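Local coordinates for putative major capsid protein (PDB 6G44), which probably builds the protein shell of the virophage mavirus, assembling as a trimeric double jelly-roll capsomer, at residues C[90-102]-C[163-177]. Sequence-based numbering, arbitrary orientation.
Sequences SSLKDQIGLKSFP and YRQGTESTDSRMSRG. With SO4 (sulfate ion), chain F; SO4 (sulfate ion), chain D; SO4 (sulfate ion), chain K.
R176 reaches across to L98 with both backbone and side chain, and its path can be followed atom by atom. R176 CB already lies 3.2 Å from L98 O, and CG and CD pass the same oxygen. R176 NE then donates to L98 O at 2.8 Å; the oxygen lies in the guanidinium plane, and NE in the L98 carbonyl plane. The bend at chi3 (-53°) turns the chain back onto that carbonyl. Farther out, CZ lies near both S100 OG and L98 O. NH1 comes near S100 OG, which in the conformer given sits over one guanidinium face at an angle too poor for a bond; that hydroxyl pairs with D147 O and a glycerol instead. At the tip, NH2 donates to Y163 OH and forms a salt bridge with D149, so the flat group is fixed in rotation. L98 N returns a bond to R176 O (3.1 Å, N-H...O 165°), which leaves L98 held through both its N and its O.

The Y163 ring runs beside strand 96-98: G97 N lies over one face, L98 O at the edge. The glycine backbone packs closely, G97 CA being 3.7 Å from Y163 CD1 and 3.4 Å from R176 O. One water donates to both I96 O and Y163 O.

At the other end, Q165 N points nearly straight (171°) at D94 OD1, arriving from above the carboxylate plane. E168 CG packs against the same carboxylate. K93 NZ, in the conformer given, is salt-bridged to E168 OE1 through a weak hydrogen bond (3.2 Å). In that conformer it also binds a sulfate shared with the second subunit, whose M159 N donates to E168 OE2.

Strand 96-98, paired antiparallel with strand 242-244, is thus joined to the long loop between helix 136-142 and strand 183-186, at a subunit interface of the double jelly-roll capsid trimer.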
loop_
_atom_site.group_PDB
_atom_site.type_symbol
_atom_site.label_atom_id
_atom_site.label_comp_id
_atom_site.label_asym_id
_atom_site.label_seq_id
_atom_site.Cartn_x
_atom_site.Cartn_y
_atom_site.Cartn_z
ATOM N N SER C 90 -22.565 -21.895 19.438
ATOM C CA SER C 90 -22.065 -20.959 18.425
ATOM C C SER C 90 -20.543 -20.934 18.443
ATOM O O SER C 90 -19.941 -20.751 19.495
ATOM C CB SER C 90 -22.582 -19.551 18.682
ATOM O OG SER C 90 -23.976 -19.424 18.435
ATOM N N SER C 91 -19.913 -21.093 17.275
ATOM C CA SER C 91 -18.451 -21.058 17.207
ATOM C C SER C 91 -17.870 -19.672 17.520
ATOM O O SER C 91 -16.791 -19.563 18.107
ATOM C CB SER C 91 -17.935 -21.554 15.851
ATOM O OG SER C 91 -18.057 -20.578 14.816
ATOM N N LEU C 92 -18.604 -18.639 17.098
ATOM C CA LEU C 92 -18.182 -17.221 17.168
ATOM C C LEU C 92 -16.961 -16.909 16.294
ATOM O O LEU C 92 -16.408 -15.823 16.384
ATOM C CB LEU C 92 -17.954 -16.753 18.603
ATOM C CG LEU C 92 -19.215 -16.851 19.482
ATOM C CD1 LEU C 92 -18.864 -16.465 20.910
ATOM C CD2 LEU C 92 -20.340 -15.987 18.954
ATOM N N LYS C 93 -16.585 -17.836 15.416
ATOM C CA LYS C 93 -15.346 -17.646 14.677
ATOM C C LYS C 93 -15.474 -16.422 13.768
ATOM O O LYS C 93 -16.418 -16.294 12.994
ATOM C CB LYS C 93 -14.968 -18.898 13.887
ATOM C CG LYS C 93 -13.650 -18.815 13.108
ATOM C CD LYS C 93 -12.452 -18.392 13.944
ATOM C CE LYS C 93 -11.162 -18.533 13.140
ATOM N NZ LYS C 93 -10.871 -19.956 12.778
ATOM N N ASP C 94 -14.498 -15.525 13.909
ATOM C CA ASP C 94 -14.419 -14.299 13.096
ATOM C C ASP C 94 -15.631 -13.378 13.244
ATOM O O ASP C 94 -16.014 -12.654 12.324
ATOM C CB ASP C 94 -14.127 -14.636 11.610
ATOM C CG ASP C 94 -12.799 -15.354 11.409
ATOM O OD1 ASP C 94 -11.833 -15.067 12.126
ATOM O OD2 ASP C 94 -12.716 -16.193 10.483
ATOM N N GLN C 95 -16.259 -13.390 14.422
ATOM C CA GLN C 95 -17.491 -12.627 14.615
ATOM C C GLN C 95 -17.466 -11.569 15.721
ATOM O O GLN C 95 -18.397 -10.762 15.784
ATOM C CB GLN C 95 -18.643 -13.601 14.887
ATOM C CG GLN C 95 -19.050 -14.305 13.608
ATOM C CD GLN C 95 -20.072 -15.401 13.809
ATOM O OE1 GLN C 95 -19.944 -16.212 14.724
ATOM N NE2 GLN C 95 -21.077 -15.441 12.925
ATOM N N ILE C 96 -16.418 -11.508 16.536
ATOM C CA ILE C 96 -16.344 -10.587 17.671
ATOM C C ILE C 96 -15.102 -9.716 17.540
ATOM O O ILE C 96 -14.009 -10.218 17.227
ATOM C CB ILE C 96 -16.232 -11.353 19.025
ATOM C CG1 ILE C 96 -17.380 -12.347 19.207
ATOM C CG2 ILE C 96 -16.189 -10.385 20.203
ATOM C CD1 ILE C 96 -18.758 -11.725 19.231
ATOM N N GLY C 97 -15.259 -8.439 17.807
ATOM C CA GLY C 97 -14.131 -7.533 17.879
ATOM C C GLY C 97 -14.530 -6.230 18.476
ATOM O O GLY C 97 -15.485 -6.148 19.274
ATOM N N LEU C 98 -13.835 -5.171 18.069
ATOM C CA LEU C 98 -14.126 -3.826 18.511
ATOM C C LEU C 98 -14.545 -2.922 17.357
ATOM O O LEU C 98 -14.146 -3.153 16.202
ATOM C CB LEU C 98 -12.923 -3.225 19.252
ATOM C CG LEU C 98 -12.430 -3.990 20.475
ATOM C CD1 LEU C 98 -11.172 -3.375 21.050
ATOM C CD2 LEU C 98 -13.496 -4.096 21.557
ATOM N N LYS C 99 -15.342 -1.906 17.675
ATOM C CA LYS C 99 -15.690 -0.857 16.712
ATOM C C LYS C 99 -14.457 -0.025 16.387
ATOM O O LYS C 99 -13.450 -0.099 17.103
ATOM C CB LYS C 99 -16.859 -0.011 17.232
ATOM C CG LYS C 99 -18.150 -0.824 17.326
ATOM C CD LYS C 99 -19.343 0.038 17.658
ATOM C CE LYS C 99 -20.626 -0.770 17.698
ATOM N NZ LYS C 99 -21.786 0.112 17.937
ATOM N N SER C 100 -14.509 0.725 15.281
ATOM C CA SER C 100 -13.407 1.595 14.860
ATOM C C SER C 100 -13.103 2.659 15.923
ATOM O O SER C 100 -14.010 3.350 16.360
ATOM C CB SER C 100 -13.778 2.266 13.529
ATOM O OG SER C 100 -14.123 1.283 12.551
ATOM N N PHE C 101 -11.848 2.810 16.299
ATOM C CA PHE C 101 -11.414 3.864 17.248
ATOM C C PHE C 101 -12.224 3.802 18.550
ATOM O O PHE C 101 -12.881 4.775 18.931
ATOM C CB PHE C 101 -11.441 5.264 16.613
ATOM C CG PHE C 101 -10.760 5.289 15.274
ATOM C CD1 PHE C 101 -9.398 5.376 15.227
ATOM C CD2 PHE C 101 -11.472 5.112 14.099
ATOM C CE1 PHE C 101 -8.722 5.310 14.036
ATOM C CE2 PHE C 101 -10.795 5.024 12.882
ATOM C CZ PHE C 101 -9.420 5.120 12.857
ATOM N N PRO C 102 -12.174 2.642 19.201
ATOM C CA PRO C 102 -13.111 2.433 20.339
ATOM C C PRO C 102 -12.863 3.331 21.537
ATOM O O PRO C 102 -13.808 3.601 22.293
ATOM C CB PRO C 102 -12.904 0.966 20.697
ATOM C CG PRO C 102 -11.498 0.683 20.262
ATOM C CD PRO C 102 -11.317 1.463 18.985
ATOM N N TYR C 163 -13.922 -8.422 11.633
ATOM C CA TYR C 163 -13.750 -9.316 12.794
ATOM C C TYR C 163 -13.038 -10.605 12.475
ATOM O O TYR C 163 -12.906 -11.457 13.346
ATOM C CB TYR C 163 -15.094 -9.514 13.536
ATOM C CG TYR C 163 -15.745 -8.188 13.862
ATOM C CD1 TYR C 163 -15.012 -7.099 14.362
ATOM C CD2 TYR C 163 -17.119 -7.983 13.646
ATOM C CE1 TYR C 163 -15.596 -5.867 14.586
ATOM C CE2 TYR C 163 -17.713 -6.754 13.892
ATOM C CZ TYR C 163 -16.961 -5.696 14.360
ATOM O OH TYR C 163 -17.473 -4.443 14.584
ATOM N N ARG C 164 -12.415 -10.673 11.286
ATOM C CA ARG C 164 -11.549 -11.797 10.988
ATOM C C ARG C 164 -10.390 -11.604 12.019
ATOM O O ARG C 164 -9.831 -10.521 12.227
ATOM C CB ARG C 164 -10.936 -11.628 9.585
ATOM C CG ARG C 164 -11.864 -12.176 8.496
ATOM C CD ARG C 164 -11.575 -11.691 7.072
ATOM N NE ARG C 164 -10.343 -12.284 6.532
ATOM C CZ ARG C 164 -9.752 -11.974 5.383
ATOM N NH1 ARG C 164 -10.250 -11.066 4.549
ATOM N NH2 ARG C 164 -8.627 -12.580 5.054
ATOM N N GLN C 165 -10.056 -12.730 12.636
ATOM C CA GLN C 165 -8.932 -12.727 13.579
ATOM C C GLN C 165 -7.608 -12.629 12.831
ATOM O O GLN C 165 -7.572 -12.659 11.592
ATOM C CB GLN C 165 -9.016 -13.916 14.495
ATOM C CG GLN C 165 -8.888 -15.263 13.904
ATOM C CD GLN C 165 -8.963 -16.326 15.016
ATOM O OE1 GLN C 165 -8.141 -17.215 15.078
ATOM N NE2 GLN C 165 -10.003 -16.248 15.864
ATOM N N GLY C 166 -6.532 -12.432 13.581
ATOM C CA GLY C 166 -5.208 -12.290 12.982
ATOM C C GLY C 166 -4.799 -13.419 12.062
ATOM O O GLY C 166 -4.288 -13.210 10.984
ATOM N N THR C 167 -5.071 -14.651 12.475
ATOM C CA THR C 167 -4.723 -15.800 11.624
ATOM C C THR C 167 -5.548 -15.869 10.350
ATOM O O THR C 167 -5.241 -16.649 9.434
ATOM C CB THR C 167 -4.857 -17.128 12.376
ATOM O OG1 THR C 167 -6.243 -17.316 12.714
ATOM C CG2 THR C 167 -3.953 -17.181 13.599
ATOM N N GLU C 168 -6.603 -15.067 10.256
ATOM C CA GLU C 168 -7.444 -14.984 9.093
ATOM C C GLU C 168 -7.223 -13.692 8.309
ATOM O O GLU C 168 -7.947 -13.418 7.382
ATOM C CB GLU C 168 -8.924 -15.103 9.545
ATOM C CG GLU C 168 -9.201 -16.381 10.338
ATOM C CD GLU C 168 -9.241 -17.654 9.513
ATOM O OE1 GLU C 168 -9.544 -18.733 10.103
ATOM O OE2 GLU C 168 -9.048 -17.597 8.294
ATOM N N SER C 169 -6.232 -12.893 8.698
ATOM C CA SER C 169 -5.989 -11.569 8.124
ATOM C C SER C 169 -4.578 -11.467 7.574
ATOM O O SER C 169 -3.613 -11.466 8.335
ATOM C CB SER C 169 -6.192 -10.460 9.157
ATOM O OG SER C 169 -7.521 -10.473 9.677
ATOM N N THR C 170 -4.445 -11.346 6.259
ATOM C CA THR C 170 -3.125 -11.134 5.678
ATOM C C THR C 170 -2.543 -9.745 5.941
ATOM O O THR C 170 -1.320 -9.568 6.052
ATOM C CB THR C 170 -3.126 -11.381 4.170
ATOM O OG1 THR C 170 -4.068 -10.513 3.553
ATOM C CG2 THR C 170 -3.472 -12.838 3.848
ATOM N N ASP C 171 -3.440 -8.743 6.011
ATOM C CA ASP C 171 -3.018 -7.371 6.273
ATOM C C ASP C 171 -3.677 -6.941 7.572
ATOM O O ASP C 171 -4.904 -6.787 7.637
ATOM C CB ASP C 171 -3.486 -6.496 5.099
ATOM C CG ASP C 171 -3.115 -5.020 5.240
ATOM O OD1 ASP C 171 -2.604 -4.571 6.293
ATOM O OD2 ASP C 171 -3.362 -4.306 4.251
ATOM N N SER C 172 -2.835 -6.700 8.577
ATOM C CA SER C 172 -3.330 -6.373 9.913
ATOM C C SER C 172 -4.183 -5.127 9.969
ATOM O O SER C 172 -5.104 -5.040 10.809
ATOM C CB SER C 172 -2.191 -6.230 10.898
ATOM O OG SER C 172 -1.363 -5.134 10.564
ATOM N N ARG C 173 -3.967 -4.179 9.066
ATOM C CA ARG C 173 -4.743 -2.937 9.151
ATOM C C ARG C 173 -6.223 -3.145 8.820
ATOM O O ARG C 173 -7.036 -2.297 9.172
ATOM C CB ARG C 173 -4.115 -1.801 8.324
ATOM C CG ARG C 173 -4.507 -1.669 6.856
ATOM C CD ARG C 173 -4.382 -0.194 6.458
ATOM N NE ARG C 173 -4.319 0.039 5.022
ATOM C CZ ARG C 173 -5.372 0.195 4.234
ATOM N NH1 ARG C 173 -6.592 0.132 4.729
ATOM N NH2 ARG C 173 -5.200 0.411 2.941
ATOM N N MET C 174 -6.585 -4.271 8.199
ATOM C CA MET C 174 -7.971 -4.549 7.825
ATOM C C MET C 174 -8.792 -5.046 9.001
ATOM O O MET C 174 -10.030 -5.094 8.935
ATOM C CB MET C 174 -8.035 -5.654 6.749
ATOM C CG MET C 174 -7.379 -5.292 5.426
ATOM S SD MET C 174 -8.263 -3.947 4.637
ATOM C CE MET C 174 -7.214 -2.578 5.100
ATOM N N SER C 175 -8.104 -5.461 10.061
ATOM C CA SER C 175 -8.765 -6.187 11.152
ATOM C C SER C 175 -8.967 -5.368 12.429
ATOM O O SER C 175 -8.033 -4.744 12.935
ATOM C CB SER C 175 -7.946 -7.435 11.492
ATOM O OG SER C 175 -8.537 -8.124 12.621
ATOM N N ARG C 176 -10.196 -5.432 12.964
ATOM C CA ARG C 176 -10.528 -5.024 14.342
ATOM C C ARG C 176 -10.859 -6.238 15.212
ATOM O O ARG C 176 -11.480 -6.100 16.286
ATOM C CB ARG C 176 -11.713 -4.060 14.322
ATOM C CG ARG C 176 -11.548 -2.855 13.407
ATOM C CD ARG C 176 -12.584 -1.747 13.641
ATOM N NE ARG C 176 -13.973 -2.235 13.588
ATOM C CZ ARG C 176 -14.783 -2.225 12.522
ATOM N NH1 ARG C 176 -14.381 -1.767 11.334
ATOM N NH2 ARG C 176 -16.000 -2.734 12.624
ATOM N N GLY C 177 -10.409 -7.407 14.765
ATOM C CA GLY C 177 -10.757 -8.674 15.397
ATOM C C GLY C 177 -9.756 -9.081 16.442
ATOM O O GLY C 177 -8.774 -8.380 16.713
HETATM S S SO4 F . -7.585 -21.042 14.113
HETATM O O1 SO4 F . -8.708 -20.262 14.682
HETATM O O2 SO4 F . -8.018 -21.698 12.859
HETATM O O3 SO4 F . -6.449 -20.124 13.851
HETATM O O4 SO4 F . -7.268 -22.126 15.062
HETATM S S SO4 D . 1.365 -7.176 9.259
HETATM O O1 SO4 D . 1.199 -5.803 9.732
HETATM O O2 SO4 D . 0.101 -7.634 8.657
HETATM O O3 SO4 D . 2.417 -7.187 8.215
HETATM O O4 SO4 D . 1.820 -8.092 10.328
HETATM S S SO4 K . -8.232 -12.148 1.207
HETATM O O1 SO4 K . -9.068 -13.369 1.081
HETATM O O2 SO4 K . -9.020 -11.023 1.802
HETATM O O3 SO4 K . -7.770 -11.787 -0.170
HETATM O O4 SO4 K . -7.081 -12.509 2.095
HETATM O O HOH W 1 -12.236 -14.680 16.235
HETATM O O HOH W 2 -12.238 -11.816 15.964
#